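Local structure of mandalate racemase/muconate lactonizing enzyme (Unidentified, 4E4U) at residues 42-47 and 87-92; 73-78 and 263-268; 118-123 and 358-363; 129-134 and 163-168; 169-174 and 209-214. The protein is a putative enolase-superfamily enzyme of the mandelate racemase/muconate lactonizing enzyme family, probably acting on a carboxylate substrate that remains to be established. All coordinates share one frame; numbering follows the deposited sequence.

Contacts 1 and 2 neighbour each other, their centres about 14 Å apart: helices 70-79 and 88-109 follow one another in the chain, and M91 packs on F74 and T263. Contact 1 lies in the N-terminal domain, while contact 2 ties that domain to barrel helix 263-272. Contacts 3 and 4 share the barrel sheet through strands 357-359 and 125-130, though their nearest atoms stay about 9 Å apart. Contact 4 leads into contact 5, centres about 17 Å away, where D166 reaches H209 and Q211. Along the chain, contacts 4 and 5 nest inside the loops closed by contacts 2 and 3. Contacts 1, 2 and 5 also meet a second subunit, and contact 3 meets two others.

Contact 1: residues 42-47 and 87-92; sequences SATFGP and DLTMMG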
# COMPACT_ATOMS: atom_id res chain seq x y z
N SER A 42 -2.86 -37.62 -3.46
CA SER A 42 -2.94 -37.02 -4.78
C SER A 42 -3.94 -37.78 -5.62
O SER A 42 -3.83 -38.99 -5.79
CB SER A 42 -1.57 -37.08 -5.47
OG SER A 42 -1.58 -36.33 -6.67
N ALA A 43 -4.92 -37.06 -6.17
CA ALA A 43 -5.96 -37.70 -6.97
C ALA A 43 -6.30 -36.93 -8.23
O ALA A 43 -7.39 -37.10 -8.79
CB ALA A 43 -7.21 -37.95 -6.13
N THR A 44 -5.39 -36.08 -8.69
CA THR A 44 -5.55 -35.46 -10.00
C THR A 44 -5.77 -36.54 -11.06
O THR A 44 -6.64 -36.41 -11.94
CB THR A 44 -4.33 -34.63 -10.37
OG1 THR A 44 -4.05 -33.70 -9.32
CG2 THR A 44 -4.56 -33.86 -11.66
N PHE A 45 -4.96 -37.60 -10.96
CA PHE A 45 -5.02 -38.76 -11.84
C PHE A 45 -5.32 -39.99 -11.01
O PHE A 45 -4.97 -40.04 -9.83
CB PHE A 45 -3.69 -38.97 -12.57
CG PHE A 45 -3.10 -37.71 -13.12
CD1 PHE A 45 -3.77 -37.01 -14.12
CD2 PHE A 45 -1.89 -37.23 -12.65
CE1 PHE A 45 -3.24 -35.83 -14.63
CE2 PHE A 45 -1.36 -36.05 -13.15
CZ PHE A 45 -2.03 -35.34 -14.15
N GLY A 46 -5.96 -40.99 -11.63
CA GLY A 46 -6.33 -42.22 -10.96
C GLY A 46 -5.18 -43.15 -10.65
O GLY A 46 -4.06 -42.94 -11.11
N PRO A 47 -5.44 -44.18 -9.84
CA PRO A 47 -4.40 -45.10 -9.37
C PRO A 47 -3.66 -45.85 -10.49
O PRO A 47 -2.50 -46.22 -10.27
CB PRO A 47 -5.17 -46.06 -8.45
CG PRO A 47 -6.62 -45.88 -8.82
CD PRO A 47 -6.74 -44.44 -9.19
N ASP A 87 4.37 -28.79 -8.68
CA ASP A 87 3.57 -29.71 -9.47
C ASP A 87 2.82 -30.56 -8.44
O ASP A 87 3.42 -31.33 -7.69
CB ASP A 87 4.45 -30.58 -10.39
CG ASP A 87 3.64 -31.62 -11.16
OD1 ASP A 87 2.93 -32.43 -10.51
OD2 ASP A 87 3.71 -31.64 -12.41
N LEU A 88 1.50 -30.40 -8.40
CA LEU A 88 0.70 -30.94 -7.31
C LEU A 88 0.85 -32.46 -7.13
O LEU A 88 0.99 -32.95 -6.01
CB LEU A 88 -0.77 -30.57 -7.53
CG LEU A 88 -1.75 -30.95 -6.41
CD1 LEU A 88 -1.47 -30.15 -5.14
CD2 LEU A 88 -3.17 -30.73 -6.88
N THR A 89 0.82 -33.20 -8.23
CA THR A 89 0.96 -34.65 -8.13
C THR A 89 2.37 -35.03 -7.68
O THR A 89 2.53 -35.90 -6.82
CB THR A 89 0.59 -35.37 -9.44
OG1 THR A 89 -0.80 -35.14 -9.73
CG2 THR A 89 0.83 -36.87 -9.34
N MET A 90 3.38 -34.35 -8.22
CA MET A 90 4.76 -34.64 -7.82
C MET A 90 4.94 -34.37 -6.34
O MET A 90 5.62 -35.14 -5.65
CB MET A 90 5.74 -33.78 -8.62
CG MET A 90 7.19 -33.88 -8.13
SD MET A 90 7.88 -35.55 -8.18
CE MET A 90 8.78 -35.46 -9.73
N MET A 91 4.35 -33.30 -5.84
CA MET A 91 4.48 -33.00 -4.42
C MET A 91 3.82 -34.06 -3.55
O MET A 91 4.36 -34.42 -2.50
CB MET A 91 3.96 -31.60 -4.12
CG MET A 91 4.84 -30.49 -4.69
SD MET A 91 6.52 -30.43 -4.01
CE MET A 91 7.47 -31.38 -5.20
N GLY A 92 2.67 -34.58 -3.96
CA GLY A 92 2.07 -35.70 -3.26
C GLY A 92 2.99 -36.91 -3.24
O GLY A 92 3.20 -37.54 -2.19
O HOH W 1 -2.55 -37.32 -9.05
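S42, T44 and F45 gather round one hydroxyl, OG1 of T89, and the polar part of the contact runs mainly through one water. That water donates to T89 OG1 at 2.9 Å. It also accepts from the backbone N of F45 at 3.1 Å, and its third partner is S42 OG, 2.8 Å away. T89 OG1 has a further bond, to D87 OD2 of the second subunit, and T44 OG1 bonds to that same oxygen. The arrangement is reciprocal, because OD2 of this chain's D87 reaches T44 and T89 of the second subunit.

In the fold, residues 42-47 form the loop that leaves strand 35-40 of the N-terminal domain and enters helix 47-61, and they lie against the first turn of helix 88-109. D87 is the N-cap of that helix: its OD1 accepts from M90 N in a nearly straight bond (3.0 Å, 171°), while OD2 serves the subunit interface.

Van der Waals contacts fill in the rest. S42 OG, anti to the backbone N (chi1 -171°), comes down on T89 CA at 3.4 Å. The F45 ring approaches obliquely, its CE2 3.6 Å from T89 OG1. L88 CD2 touches T44 OG1. With no side chain on G92, the backbones close to 5.4 Å between its CA and that of S42.

Contact 2: residues 73-78 and 263-268; sequences LFRQAY and TKYEFH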
# COMPACT_ATOMS: atom_id res chain seq x y z
N LEU A 73 16.17 -34.63 -1.66
CA LEU A 73 15.01 -35.27 -2.26
C LEU A 73 13.95 -34.26 -2.67
O LEU A 73 13.45 -34.29 -3.81
CB LEU A 73 14.42 -36.30 -1.30
CG LEU A 73 13.10 -36.95 -1.72
CD1 LEU A 73 13.22 -37.63 -3.08
CD2 LEU A 73 12.64 -37.92 -0.64
N PHE A 74 13.58 -33.36 -1.76
CA PHE A 74 12.58 -32.36 -2.08
C PHE A 74 13.02 -31.50 -3.28
O PHE A 74 12.25 -31.31 -4.22
CB PHE A 74 12.25 -31.47 -0.88
CG PHE A 74 11.25 -30.41 -1.22
CD1 PHE A 74 9.89 -30.67 -1.14
CD2 PHE A 74 11.66 -29.17 -1.69
CE1 PHE A 74 8.95 -29.70 -1.48
CE2 PHE A 74 10.74 -28.20 -2.04
CZ PHE A 74 9.39 -28.46 -1.94
N ARG A 75 14.25 -30.99 -3.23
CA ARG A 75 14.72 -30.11 -4.31
C ARG A 75 14.75 -30.83 -5.65
O ARG A 75 14.39 -30.24 -6.67
CB ARG A 75 16.10 -29.51 -4.00
CG ARG A 75 16.15 -28.54 -2.82
CD ARG A 75 15.15 -27.39 -2.93
NE ARG A 75 15.27 -26.65 -4.18
CZ ARG A 75 14.54 -25.57 -4.47
NH1 ARG A 75 13.68 -25.09 -3.58
NH2 ARG A 75 14.68 -24.97 -5.64
N GLN A 76 15.18 -32.09 -5.66
CA GLN A 76 15.22 -32.82 -6.93
C GLN A 76 13.82 -33.03 -7.49
O GLN A 76 13.59 -32.84 -8.68
CB GLN A 76 15.93 -34.18 -6.77
CG GLN A 76 17.38 -34.11 -6.30
CD GLN A 76 18.29 -33.32 -7.22
OE1 GLN A 76 18.20 -33.42 -8.45
NE2 GLN A 76 19.21 -32.57 -6.63
N ALA A 77 12.89 -33.43 -6.63
CA ALA A 77 11.52 -33.66 -7.08
C ALA A 77 10.85 -32.36 -7.54
O ALA A 77 10.20 -32.31 -8.58
CB ALA A 77 10.70 -34.31 -5.97
N TYR A 78 11.01 -31.31 -6.73
CA TYR A 78 10.46 -30.00 -7.01
C TYR A 78 10.96 -29.42 -8.33
O TYR A 78 10.25 -28.66 -8.99
CB TYR A 78 10.81 -29.06 -5.84
CG TYR A 78 10.25 -27.66 -5.92
CD1 TYR A 78 8.89 -27.42 -5.78
CD2 TYR A 78 11.09 -26.57 -6.10
CE1 TYR A 78 8.38 -26.15 -5.82
CE2 TYR A 78 10.59 -25.28 -6.16
CZ TYR A 78 9.23 -25.07 -6.02
OH TYR A 78 8.70 -23.80 -6.06
N THR A 263 3.63 -27.09 -0.74
CA THR A 263 4.91 -26.39 -0.53
C THR A 263 4.82 -25.11 0.29
O THR A 263 3.78 -24.44 0.35
CB THR A 263 5.69 -26.06 -1.83
OG1 THR A 263 5.21 -24.83 -2.42
CG2 THR A 263 5.66 -27.20 -2.84
N LYS A 264 5.95 -24.76 0.90
CA LYS A 264 6.07 -23.53 1.66
C LYS A 264 5.82 -22.29 0.79
O LYS A 264 5.40 -21.26 1.29
CB LYS A 264 7.45 -23.45 2.30
CG LYS A 264 8.60 -23.49 1.30
CD LYS A 264 9.91 -23.82 2.02
CE LYS A 264 11.05 -24.11 1.05
NZ LYS A 264 10.80 -25.36 0.26
N TYR A 265 6.08 -22.39 -0.51
CA TYR A 265 5.91 -21.24 -1.39
C TYR A 265 4.44 -20.82 -1.52
O TYR A 265 4.12 -19.64 -1.54
CB TYR A 265 6.52 -21.52 -2.76
CG TYR A 265 7.98 -21.88 -2.68
CD1 TYR A 265 8.94 -20.92 -2.36
CD2 TYR A 265 8.41 -23.18 -2.90
CE1 TYR A 265 10.28 -21.25 -2.27
CE2 TYR A 265 9.75 -23.52 -2.82
CZ TYR A 265 10.68 -22.55 -2.51
OH TYR A 265 12.01 -22.89 -2.43
N GLU A 266 3.55 -21.81 -1.58
CA GLU A 266 2.12 -21.51 -1.67
C GLU A 266 1.57 -21.00 -0.34
O GLU A 266 0.76 -20.07 -0.31
CB GLU A 266 1.33 -22.72 -2.16
CG GLU A 266 1.65 -23.05 -3.60
CD GLU A 266 0.78 -24.15 -4.20
OE1 GLU A 266 -0.19 -24.61 -3.55
OE2 GLU A 266 1.07 -24.55 -5.35
N PHE A 267 2.00 -21.60 0.76
CA PHE A 267 1.56 -21.12 2.06
C PHE A 267 2.10 -19.72 2.36
O PHE A 267 1.42 -18.94 3.01
CB PHE A 267 1.87 -22.13 3.16
CG PHE A 267 0.93 -23.30 3.17
CD1 PHE A 267 -0.30 -23.22 3.81
CD2 PHE A 267 1.25 -24.47 2.48
CE1 PHE A 267 -1.17 -24.29 3.81
CE2 PHE A 267 0.37 -25.55 2.47
CZ PHE A 267 -0.85 -25.45 3.13
N HIS A 268 3.31 -19.42 1.91
CA HIS A 268 3.83 -18.06 2.02
C HIS A 268 2.90 -17.05 1.34
O HIS A 268 2.53 -16.04 1.92
CB HIS A 268 5.24 -17.99 1.44
CG HIS A 268 5.80 -16.60 1.36
ND1 HIS A 268 6.07 -15.84 2.47
CD2 HIS A 268 6.12 -15.84 0.29
CE1 HIS A 268 6.57 -14.67 2.09
NE2 HIS A 268 6.59 -14.64 0.77
O HOH W 2 13.33 -25.88 -0.71
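Aromatic rings, two cationic side chains and a threonine methyl, F74, R75 and Y78 against T263, K264 and Y265, make a buried interdomain contact between helix 70-79 of the N-terminal domain and helix 263-272 of the barrel. The axes of the two short segments come no closer than 13.4 Å, at 78° to each other. Y78 and Y265 lie with planes nearly parallel but slid apart, their centroids 5.4 Å from each other. The Y78 hydroxyl comes obliquely onto the Y265 ring, OH to CD2 at 3.2 Å. F74 turns its edge to the T263 methyl, CZ to CG2 at 4.0 Å.

In the enolase superfamily the N-terminal domain packs against the barrel, and this pair of helices forms part of that seam. Polar groups add to it. R75 NH1 gives a weak, bent bond to Y265 OH (3.0 Å, 130°), the guanidinium standing almost upright to the tyrosine ring. A water accepts from both R75 NH1 and K264 NZ and sits between these like charges, which are 4.8 Å apart. The K264 charge is met by a salt bridge to E291, while R75 NE donates to A173 O of the second subunit.

Contact 3: residues 118-123 and 358-363; sequences GGRIHE and IIPSNE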
# COMPACT_ATOMS: atom_id res chain seq x y z
N GLY A 118 12.24 -31.37 16.46
CA GLY A 118 11.99 -30.32 17.43
C GLY A 118 11.70 -30.84 18.82
O GLY A 118 11.78 -30.09 19.79
N GLY A 119 11.32 -32.11 18.91
CA GLY A 119 11.07 -32.72 20.20
C GLY A 119 9.63 -32.59 20.64
O GLY A 119 8.91 -31.66 20.26
N ARG A 120 9.21 -33.53 21.48
CA ARG A 120 7.85 -33.50 22.00
C ARG A 120 7.51 -32.18 22.69
O ARG A 120 8.30 -31.65 23.47
CB ARG A 120 7.64 -34.65 22.99
CG ARG A 120 6.22 -34.73 23.53
CD ARG A 120 6.11 -35.71 24.68
NE ARG A 120 6.15 -37.11 24.25
CZ ARG A 120 5.09 -37.77 23.79
NH1 ARG A 120 3.92 -37.17 23.66
NH2 ARG A 120 5.21 -39.05 23.44
N ILE A 121 6.34 -31.66 22.36
CA ILE A 121 5.73 -30.55 23.09
C ILE A 121 4.45 -31.05 23.76
O ILE A 121 4.18 -30.74 24.92
CB ILE A 121 5.40 -29.37 22.15
CG1 ILE A 121 6.69 -28.77 21.61
CG2 ILE A 121 4.55 -28.32 22.86
CD1 ILE A 121 6.48 -27.76 20.53
N HIS A 122 3.68 -31.85 23.02
CA HIS A 122 2.37 -32.28 23.47
C HIS A 122 2.36 -33.72 23.94
O HIS A 122 2.89 -34.60 23.26
CB HIS A 122 1.37 -32.10 22.34
CG HIS A 122 1.37 -30.72 21.76
ND1 HIS A 122 0.84 -29.64 22.43
CD2 HIS A 122 1.90 -30.24 20.62
CE1 HIS A 122 1.02 -28.55 21.70
NE2 HIS A 122 1.66 -28.89 20.60
N GLU A 123 1.77 -33.95 25.10
CA GLU A 123 1.58 -35.31 25.58
C GLU A 123 0.43 -35.99 24.86
O GLU A 123 0.43 -37.21 24.67
CB GLU A 123 1.36 -35.31 27.09
CG GLU A 123 2.55 -34.79 27.89
CD GLU A 123 3.81 -35.62 27.71
OE1 GLU A 123 3.71 -36.80 27.33
OE2 GLU A 123 4.91 -35.08 27.96
N ILE A 358 -5.66 -37.68 20.45
CA ILE A 358 -4.77 -38.69 19.92
C ILE A 358 -3.56 -38.80 20.84
O ILE A 358 -3.00 -37.78 21.26
CB ILE A 358 -4.31 -38.31 18.50
CG1 ILE A 358 -5.51 -38.30 17.56
CG2 ILE A 358 -3.23 -39.27 18.01
CD1 ILE A 358 -5.27 -37.55 16.26
N ILE A 359 -3.16 -40.03 21.15
CA ILE A 359 -1.98 -40.26 21.98
C ILE A 359 -0.83 -40.70 21.07
O ILE A 359 -0.86 -41.80 20.54
CB ILE A 359 -2.24 -41.38 23.01
CG1 ILE A 359 -3.54 -41.12 23.77
CG2 ILE A 359 -1.03 -41.54 23.93
CD1 ILE A 359 -3.58 -39.79 24.49
N PRO A 360 0.18 -39.83 20.88
CA PRO A 360 1.27 -40.17 19.96
C PRO A 360 2.04 -41.42 20.36
O PRO A 360 2.25 -41.68 21.55
CB PRO A 360 2.20 -38.96 20.04
CG PRO A 360 1.30 -37.83 20.48
CD PRO A 360 0.32 -38.47 21.42
N SER A 361 2.47 -42.19 19.36
CA SER A 361 3.31 -43.35 19.59
C SER A 361 4.66 -42.95 20.20
O SER A 361 5.15 -41.85 19.96
CB SER A 361 3.55 -44.07 18.26
OG SER A 361 4.46 -45.15 18.42
N ASN A 362 5.23 -43.85 21.00
CA ASN A 362 6.59 -43.68 21.52
C ASN A 362 7.59 -44.52 20.74
O ASN A 362 8.78 -44.56 21.06
CB ASN A 362 6.63 -44.04 23.01
CG ASN A 362 5.82 -43.08 23.85
OD1 ASN A 362 5.91 -41.87 23.69
ND2 ASN A 362 5.01 -43.63 24.75
N GLU A 363 7.11 -45.19 19.70
CA GLU A 363 7.96 -46.07 18.89
C GLU A 363 8.82 -45.29 17.90
O GLU A 363 8.48 -44.16 17.54
CB GLU A 363 7.10 -47.11 18.17
CG GLU A 363 6.49 -48.14 19.11
CD GLU A 363 7.52 -48.75 20.05
OE1 GLU A 363 8.43 -49.45 19.57
OE2 GLU A 363 7.43 -48.51 21.28
O HOH W 3 2.68 -40.03 23.61
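The loop that leads into barrel strand 125-130 meets the exit of strand 357-359 here, with R120 reaching across to P360 and N362 at the protein surface. The R120 chain is extended as far as CD and then bends at chi3 (-75°), which turns NE. NH1 donates to H122 O at 2.8 Å, on a lone pair in the carbonyl plane, and so ties the arginine to its own loop. The carboxylate of E123 adds a long ion pair from well outside the guanidinium plane. NH2 lies 2.9 Å from N362 OD1, with the guanidinium and amide planes 63° apart. It donates to a water at 2.7 Å, which in turn donates to P360 O. P360 CD lies 3.5 Å from E123 O. S361 OG accepts from E363 N, an ST turn. P360 also packs on I321 and T325 of helix 314-325, whose T325 backbone bonds to I121 and H122, while I358 makes backbone hydrogen bonds with L125 and I359 with R352 of strand 352-354.

Contact 4: residues 129-134 and 163-168; sequences TYLYPK and VKFDPA
K164 runs out across one face of the Y130 ring. CB lies near T129 O, and CG comes 3.9 Å from Y130 CE1. At CD the chain bends (chi3 89°), placing CE over the ring face, 3.7 Å from the centroid and 25° off the normal, a CH-pi contact. NZ passes beyond the ring to a salt bridge with E233 and a hydrogen bond with Y128 OH. The backbones are parallel: K164 N donates to T129 O at 3.0 Å, and K164 O accepts from L131 N at 2.9 Å. Past the strand, L131 sets CD2 on V163 CB (3.7 Å) and CD1 on F165 CD1. Y132, C151 and N155 line the pocket of a bound dimercaptobutanediol, probably from the crystallisation liquor. The two strands, 125-130 and 162-165, are the arms of a beta-alpha-beta unit of the barrel. Its helix 145-158 packs on L131 through C151 and N155, helix 181-198 packs on V163 and F165, and strand 203-206 continues the sheet beside 162-165.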
# COMPACT_ATOMS: atom_id res chain seq x y z
N THR A 129 -13.57 -34.69 14.56
CA THR A 129 -14.01 -35.52 13.45
C THR A 129 -15.15 -34.85 12.69
O THR A 129 -15.90 -34.04 13.24
CB THR A 129 -14.45 -36.93 13.91
OG1 THR A 129 -14.80 -37.73 12.77
CG2 THR A 129 -15.64 -36.85 14.87
N TYR A 130 -15.26 -35.17 11.40
CA TYR A 130 -16.49 -34.93 10.67
C TYR A 130 -17.62 -35.69 11.34
O TYR A 130 -17.40 -36.76 11.93
CB TYR A 130 -16.38 -35.45 9.24
CG TYR A 130 -16.18 -34.40 8.17
CD1 TYR A 130 -17.13 -33.42 7.93
CD2 TYR A 130 -15.03 -34.40 7.39
CE1 TYR A 130 -16.96 -32.47 6.95
CE2 TYR A 130 -14.84 -33.45 6.40
CZ TYR A 130 -15.81 -32.49 6.18
OH TYR A 130 -15.62 -31.54 5.20
N LEU A 131 -18.82 -35.15 11.24
CA LEU A 131 -20.01 -35.87 11.66
C LEU A 131 -20.39 -36.88 10.58
O LEU A 131 -20.46 -36.53 9.39
CB LEU A 131 -21.16 -34.89 11.90
CG LEU A 131 -20.89 -33.83 12.96
CD1 LEU A 131 -22.07 -32.86 13.09
CD2 LEU A 131 -20.59 -34.49 14.30
N TYR A 132 -20.63 -38.12 10.99
CA TYR A 132 -21.06 -39.17 10.06
C TYR A 132 -22.43 -39.73 10.46
O TYR A 132 -22.53 -40.90 10.86
CB TYR A 132 -20.03 -40.30 10.00
CG TYR A 132 -18.71 -39.89 9.37
CD1 TYR A 132 -18.53 -39.95 8.00
CD2 TYR A 132 -17.65 -39.46 10.16
CE1 TYR A 132 -17.32 -39.58 7.42
CE2 TYR A 132 -16.45 -39.10 9.60
CZ TYR A 132 -16.28 -39.15 8.23
OH TYR A 132 -15.07 -38.78 7.69
N PRO A 133 -23.48 -38.91 10.35
CA PRO A 133 -24.81 -39.34 10.79
C PRO A 133 -25.41 -40.33 9.81
O PRO A 133 -25.20 -40.19 8.60
CB PRO A 133 -25.62 -38.03 10.77
CG PRO A 133 -24.64 -36.92 10.46
CD PRO A 133 -23.53 -37.57 9.73
N LYS A 134 -26.12 -41.33 10.31
CA LYS A 134 -26.78 -42.29 9.43
C LYS A 134 -28.29 -42.13 9.45
O LYS A 134 -28.88 -41.90 10.51
CB LYS A 134 -26.41 -43.73 9.82
CG LYS A 134 -24.98 -44.13 9.49
CD LYS A 134 -24.77 -45.62 9.74
CE LYS A 134 -23.31 -46.01 9.52
NZ LYS A 134 -23.06 -47.46 9.78
N VAL A 163 -16.34 -30.57 16.27
CA VAL A 163 -16.96 -31.42 15.25
C VAL A 163 -17.07 -30.62 13.96
O VAL A 163 -17.22 -29.39 13.99
CB VAL A 163 -18.36 -31.93 15.68
CG1 VAL A 163 -18.24 -32.87 16.88
CG2 VAL A 163 -19.31 -30.76 15.98
N LYS A 164 -16.99 -31.31 12.82
CA LYS A 164 -17.01 -30.65 11.51
C LYS A 164 -18.16 -31.16 10.65
O LYS A 164 -18.54 -32.33 10.72
CB LYS A 164 -15.68 -30.83 10.79
CG LYS A 164 -15.53 -29.98 9.54
CD LYS A 164 -14.07 -29.76 9.17
CE LYS A 164 -13.54 -30.85 8.26
NZ LYS A 164 -12.14 -30.60 7.81
N PHE A 165 -18.72 -30.28 9.82
CA PHE A 165 -19.83 -30.64 8.93
C PHE A 165 -19.86 -29.65 7.77
O PHE A 165 -19.40 -28.51 7.92
CB PHE A 165 -21.18 -30.66 9.69
CG PHE A 165 -21.40 -29.44 10.54
CD1 PHE A 165 -20.87 -29.37 11.81
CD2 PHE A 165 -22.13 -28.37 10.05
CE1 PHE A 165 -21.05 -28.23 12.59
CE2 PHE A 165 -22.32 -27.23 10.82
CZ PHE A 165 -21.79 -27.16 12.09
N ASP A 166 -20.38 -30.08 6.62
CA ASP A 166 -20.52 -29.20 5.46
C ASP A 166 -21.93 -29.26 4.88
O ASP A 166 -22.24 -30.14 4.07
CB ASP A 166 -19.51 -29.54 4.36
CG ASP A 166 -19.61 -28.59 3.17
OD1 ASP A 166 -20.43 -27.65 3.23
OD2 ASP A 166 -18.88 -28.76 2.17
N PRO A 167 -22.79 -28.31 5.28
CA PRO A 167 -24.17 -28.27 4.79
C PRO A 167 -24.36 -27.38 3.56
O PRO A 167 -25.50 -27.06 3.20
CB PRO A 167 -24.92 -27.69 6.00
CG PRO A 167 -23.94 -26.75 6.61
CD PRO A 167 -22.55 -27.31 6.33
N ALA A 168 -23.26 -27.00 2.91
CA ALA A 168 -23.31 -25.95 1.88
C ALA A 168 -23.52 -26.44 0.45
O ALA A 168 -23.36 -25.68 -0.50
CB ALA A 168 -22.08 -25.07 1.96

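Contact 5: residues 169-174 and 209-214; sequences GPYTAY and HGQMVP
A single side-chain amide, that of Q211, is gripped at both ends, while beside it Y171 lies flat over H209. Q211 NE2 points its N-H straight at G169 O (2.9 Å, 179°), and that oxygen lies in the amide plane. OE1 accepts from H209 N at 2.8 Å, so the glutamine folds back on its own loop. The fold comes from a bend at chi2 (91°), which places CD; CG meanwhile sits 3.3 Å from P170 O.

The aromatic half is an offset stack. The Y171 and H209 planes are 15° apart and their centroids 4.6 Å apart, with Y171 CE1 over the imidazole and H209 CB against the tyrosine face near CD1 (3.4 Å). F82 of the second subunit meets both rings at steep angles, and that subunit's Q84 bonds to the backbone oxygen of T172. These loops follow barrel strands 162-165 and 203-206, and thus belong to the end of a TIM barrel where enolase-superfamily active sites lie.

D166 ties the halves together, since its OD2 probably hydrogen-bonds to both H209 ND1 and Q211 NE2. With both amide ends and the imidazole ND1 engaged, this chemistry would probably resist flipping of the amide and favour one orientation of the imidazole against Y171.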
# COMPACT_ATOMS: atom_id res chain seq x y z
N GLY A 169 -23.92 -27.71 0.28
CA GLY A 169 -24.29 -28.20 -1.03
C GLY A 169 -23.10 -28.62 -1.88
O GLY A 169 -21.96 -28.58 -1.42
N PRO A 170 -23.35 -29.00 -3.13
CA PRO A 170 -22.29 -29.55 -3.98
C PRO A 170 -21.17 -28.56 -4.26
O PRO A 170 -21.38 -27.34 -4.41
CB PRO A 170 -23.01 -29.86 -5.29
CG PRO A 170 -24.44 -30.08 -4.88
CD PRO A 170 -24.67 -29.07 -3.79
N TYR A 171 -19.96 -29.09 -4.34
CA TYR A 171 -18.83 -28.38 -4.90
C TYR A 171 -18.59 -28.97 -6.28
O TYR A 171 -18.53 -30.18 -6.44
CB TYR A 171 -17.59 -28.50 -4.01
CG TYR A 171 -17.33 -29.88 -3.43
CD1 TYR A 171 -17.95 -30.27 -2.25
CD2 TYR A 171 -16.44 -30.76 -4.03
CE1 TYR A 171 -17.70 -31.52 -1.70
CE2 TYR A 171 -16.19 -32.00 -3.49
CZ TYR A 171 -16.83 -32.38 -2.32
OH TYR A 171 -16.59 -33.61 -1.76
N THR A 172 -18.49 -28.11 -7.29
CA THR A 172 -18.50 -28.58 -8.67
C THR A 172 -17.30 -28.05 -9.43
O THR A 172 -16.57 -27.19 -8.95
CB THR A 172 -19.77 -28.14 -9.43
OG1 THR A 172 -19.59 -26.80 -9.93
CG2 THR A 172 -21.01 -28.21 -8.55
N ALA A 173 -17.14 -28.55 -10.66
CA ALA A 173 -16.08 -28.10 -11.55
C ALA A 173 -16.18 -26.62 -11.88
O ALA A 173 -15.22 -26.03 -12.36
CB ALA A 173 -16.08 -28.93 -12.83
N TYR A 174 -17.35 -26.01 -11.63
CA TYR A 174 -17.58 -24.61 -11.98
C TYR A 174 -17.62 -23.70 -10.76
O TYR A 174 -17.85 -22.50 -10.88
CB TYR A 174 -18.87 -24.47 -12.80
CG TYR A 174 -18.80 -25.35 -14.03
CD1 TYR A 174 -18.13 -24.92 -15.18
CD2 TYR A 174 -19.37 -26.61 -14.04
CE1 TYR A 174 -18.04 -25.74 -16.29
CE2 TYR A 174 -19.29 -27.43 -15.15
CZ TYR A 174 -18.63 -26.99 -16.28
OH TYR A 174 -18.54 -27.80 -17.39
N HIS A 209 -16.05 -26.68 1.27
CA HIS A 209 -15.16 -27.29 0.28
C HIS A 209 -14.94 -26.35 -0.92
O HIS A 209 -14.85 -26.80 -2.07
CB HIS A 209 -15.77 -28.60 -0.25
CG HIS A 209 -15.71 -29.75 0.71
ND1 HIS A 209 -16.65 -29.95 1.70
CD2 HIS A 209 -14.85 -30.79 0.79
CE1 HIS A 209 -16.36 -31.05 2.37
NE2 HIS A 209 -15.27 -31.58 1.84
N GLY A 210 -14.86 -25.05 -0.68
CA GLY A 210 -14.63 -24.11 -1.76
C GLY A 210 -15.79 -23.95 -2.72
O GLY A 210 -15.58 -23.67 -3.90
N GLN A 211 -17.02 -24.11 -2.23
CA GLN A 211 -18.20 -23.99 -3.09
C GLN A 211 -18.38 -22.59 -3.65
O GLN A 211 -18.95 -22.43 -4.72
CB GLN A 211 -19.48 -24.34 -2.31
CG GLN A 211 -19.72 -25.81 -2.04
CD GLN A 211 -19.15 -26.26 -0.72
OE1 GLN A 211 -18.20 -25.67 -0.20
NE2 GLN A 211 -19.73 -27.32 -0.16
N MET A 212 -17.90 -21.59 -2.92
CA MET A 212 -18.37 -20.22 -3.10
C MET A 212 -17.40 -19.27 -3.78
O MET A 212 -16.18 -19.42 -3.66
CB MET A 212 -18.70 -19.63 -1.72
CG MET A 212 -19.95 -20.22 -1.11
SD MET A 212 -20.01 -20.07 0.66
CE MET A 212 -18.82 -21.34 1.06
N VAL A 213 -17.96 -18.28 -4.47
CA VAL A 213 -17.22 -17.07 -4.77
C VAL A 213 -17.16 -16.24 -3.47
O VAL A 213 -17.98 -16.41 -2.57
CB VAL A 213 -17.88 -16.25 -5.91
CG1 VAL A 213 -17.87 -17.05 -7.20
CG2 VAL A 213 -19.30 -15.81 -5.54
N PRO A 214 -16.17 -15.34 -3.36
CA PRO A 214 -16.02 -14.59 -2.10
C PRO A 214 -17.26 -13.82 -1.67
O PRO A 214 -17.54 -13.77 -0.47
CB PRO A 214 -14.84 -13.63 -2.37
CG PRO A 214 -14.52 -13.78 -3.81
CD PRO A 214 -15.06 -15.08 -4.29